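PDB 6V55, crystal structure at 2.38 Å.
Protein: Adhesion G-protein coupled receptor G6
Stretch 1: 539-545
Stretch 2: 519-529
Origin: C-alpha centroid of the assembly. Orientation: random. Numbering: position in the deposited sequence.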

# COMPACT_ATOMS: atom_id res chain seq x y z
N GLN A 539 5.27 -17.41 26.81
CA GLN A 539 6.36 -18.01 26.06
C GLN A 539 7.48 -17.02 25.80
O GLN A 539 8.64 -17.43 25.66
CB GLN A 539 5.87 -18.54 24.73
CG GLN A 539 4.93 -19.67 24.89
CD GLN A 539 4.16 -19.90 23.64
OE1 GLN A 539 4.66 -19.67 22.55
NE2 GLN A 539 2.93 -20.35 23.79
N VAL A 540 7.16 -15.73 25.69
CA VAL A 540 8.23 -14.75 25.54
C VAL A 540 8.98 -14.60 26.87
O VAL A 540 10.21 -14.55 26.89
CB VAL A 540 7.64 -13.42 25.02
CG1 VAL A 540 8.65 -12.35 25.02
CG2 VAL A 540 7.15 -13.58 23.58
N VAL A 541 8.26 -14.67 27.99
CA VAL A 541 8.90 -14.45 29.28
C VAL A 541 9.68 -15.70 29.73
O VAL A 541 10.69 -15.59 30.44
CB VAL A 541 7.81 -13.94 30.24
CG1 VAL A 541 8.19 -13.99 31.67
CG2 VAL A 541 7.48 -12.49 29.90
N THR A 542 9.31 -16.88 29.24
CA THR A 542 10.15 -18.05 29.50
C THR A 542 11.46 -18.00 28.72
O THR A 542 12.54 -18.22 29.30
CB THR A 542 9.37 -19.33 29.21
OG1 THR A 542 8.31 -19.44 30.18
CG2 THR A 542 10.25 -20.56 29.33
N LYS A 543 11.40 -17.62 27.43
CA LYS A 543 12.60 -17.46 26.60
C LYS A 543 13.53 -16.34 27.10
O LYS A 543 14.75 -16.50 27.06
CB LYS A 543 12.21 -17.20 25.15
CG LYS A 543 13.38 -17.30 24.18
CD LYS A 543 14.10 -18.64 24.30
CE LYS A 543 13.26 -19.74 23.66
NZ LYS A 543 13.76 -21.13 23.89
N VAL A 544 12.96 -15.23 27.63
CA VAL A 544 13.75 -14.17 28.25
C VAL A 544 14.47 -14.70 29.50
O VAL A 544 15.63 -14.37 29.73
CB VAL A 544 12.85 -12.96 28.56
CG1 VAL A 544 13.46 -11.98 29.57
CG2 VAL A 544 12.56 -12.23 27.31
N MET A 545 13.83 -15.61 30.25
CA MET A 545 14.49 -16.23 31.39
C MET A 545 15.63 -17.15 30.97
O MET A 545 16.68 -17.17 31.62
CB MET A 545 13.48 -17.00 32.24
CG MET A 545 14.06 -17.67 33.49
SD MET A 545 14.90 -16.51 34.60
CE MET A 545 13.52 -16.33 35.68
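Stretch 2 519-529: DVAVQLADISN

Stretch 2 packs on stretch 1 as one helix against another. Residues 519-527 are helical, with phi and psi near -65° and -40° over most of their length, and they run nearly antiparallel to the helix of 539-545: the angle between the two N-to-C directions is 157°, the signed crossing angle is -157°, and the axes approach to 10.8 Å. Because the directions oppose, moving forward along stretch 1 means moving backward along stretch 2; V540 lies beside L524, their CA atoms 6.6 Å apart, and V544 lies beside A521, CA to CA 7.2 Å.

Q539 begins the walk out of reach of the partner. V540, with its CA-to-CB bond toward stretch 2, makes the first contact: its CG1 lies 4.0 Å from CB of L524 and 4.2 Å from OG of S528. A compact, branched valine fills this buried site without long flexible arms. The serine hydroxyl beside this methyl group also donates to the carbonyl oxygen of L524, S528 OG lying a very short 2.4 Å from L524 O.

The CA-to-CB bond of V541 points away and T542 is out of reach, as the helical turn carries them off the interface. K543 returns to it. Its CA-to-CB bond points toward stretch 2, and its aliphatic stem packs there, CG lying 3.9 Å from CD1 of L524 and 4.1 Å from CG1 of V520, while the end of the side chain leads away. Lysine thus lends methylenes to an apolar contact without burying its charge against these neighbours.

The CA-to-CB bond of V544 points sideways, yet its CG2 reaches to 4.1 Å from CD1 of L524. L524 thus has contacts with V540, K543 and V544. M545 is out of reach. No hydrogen bond crosses between the stretches, so side-chain packing makes the contact, burying 228 Å² in total.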

# COMPACT_ATOMS: atom_id res chain seq x y z
N ASP A 519 20.18 -11.26 19.15
CA ASP A 519 19.23 -11.36 18.05
C ASP A 519 17.86 -11.81 18.53
O ASP A 519 16.84 -11.26 18.09
CB ASP A 519 19.76 -12.32 16.98
CG ASP A 519 19.07 -12.15 15.64
OD1 ASP A 519 19.34 -11.12 14.95
OD2 ASP A 519 18.25 -13.05 15.27
N VAL A 520 17.83 -12.80 19.45
CA VAL A 520 16.59 -13.30 20.04
C VAL A 520 15.87 -12.20 20.82
O VAL A 520 14.66 -12.00 20.66
CB VAL A 520 16.90 -14.51 20.95
CG1 VAL A 520 15.71 -14.89 21.83
CG2 VAL A 520 17.31 -15.67 20.15
N ALA A 521 16.62 -11.45 21.65
CA ALA A 521 16.03 -10.43 22.51
C ALA A 521 15.45 -9.28 21.70
O ALA A 521 14.39 -8.76 22.06
CB ALA A 521 17.07 -9.91 23.49
N VAL A 522 16.11 -8.91 20.59
CA VAL A 522 15.62 -7.85 19.71
C VAL A 522 14.31 -8.26 19.04
O VAL A 522 13.35 -7.48 19.01
CB VAL A 522 16.73 -7.50 18.69
CG1 VAL A 522 16.19 -6.90 17.45
CG2 VAL A 522 17.70 -6.51 19.28
N GLN A 523 14.21 -9.53 18.58
CA GLN A 523 12.99 -9.98 17.92
C GLN A 523 11.81 -10.08 18.88
O GLN A 523 10.72 -9.59 18.56
CB GLN A 523 13.19 -11.31 17.20
CG GLN A 523 14.24 -11.37 16.06
CD GLN A 523 14.65 -10.02 15.46
OE1 GLN A 523 13.85 -9.27 14.87
NE2 GLN A 523 15.94 -9.71 15.59
N LEU A 524 12.04 -10.63 20.09
CA LEU A 524 11.00 -10.71 21.10
C LEU A 524 10.56 -9.32 21.58
O LEU A 524 9.37 -9.13 21.87
CB LEU A 524 11.49 -11.53 22.29
CG LEU A 524 11.90 -12.99 22.13
CD1 LEU A 524 12.26 -13.60 23.47
CD2 LEU A 524 10.87 -13.84 21.39
N ALA A 525 11.48 -8.35 21.62
CA ALA A 525 11.12 -6.97 21.96
C ALA A 525 10.24 -6.30 20.91
O ALA A 525 9.48 -5.39 21.24
CB ALA A 525 12.39 -6.13 22.17
N ASP A 526 10.34 -6.74 19.65
CA ASP A 526 9.44 -6.24 18.62
C ASP A 526 7.99 -6.72 18.83
O ASP A 526 7.07 -5.89 18.81
CB ASP A 526 9.95 -6.65 17.24
CG ASP A 526 9.89 -5.52 16.22
OD1 ASP A 526 10.95 -5.22 15.61
OD2 ASP A 526 8.80 -4.92 16.02
N ILE A 527 7.79 -8.04 19.06
CA ILE A 527 6.45 -8.65 19.14
C ILE A 527 5.65 -8.12 20.32
O ILE A 527 4.42 -8.05 20.27
CB ILE A 527 6.49 -10.18 19.28
CG1 ILE A 527 7.55 -10.84 18.46
CG2 ILE A 527 5.18 -10.77 18.83
CD1 ILE A 527 7.85 -12.22 19.07
N SER A 528 6.34 -7.75 21.40
CA SER A 528 5.73 -7.40 22.66
C SER A 528 5.09 -6.02 22.67
O SER A 528 4.33 -5.72 23.60
CB SER A 528 6.79 -7.49 23.75
OG SER A 528 7.65 -8.57 23.49
N ASN A 529 5.36 -5.17 21.68
CA ASN A 529 4.59 -3.94 21.54
C ASN A 529 3.17 -4.21 21.05
O ASN A 529 2.25 -3.43 21.34
CB ASN A 529 5.31 -2.99 20.60
CG ASN A 529 6.19 -2.02 21.33
OD1 ASN A 529 7.40 -1.95 21.10
ND2 ASN A 529 5.58 -1.24 22.22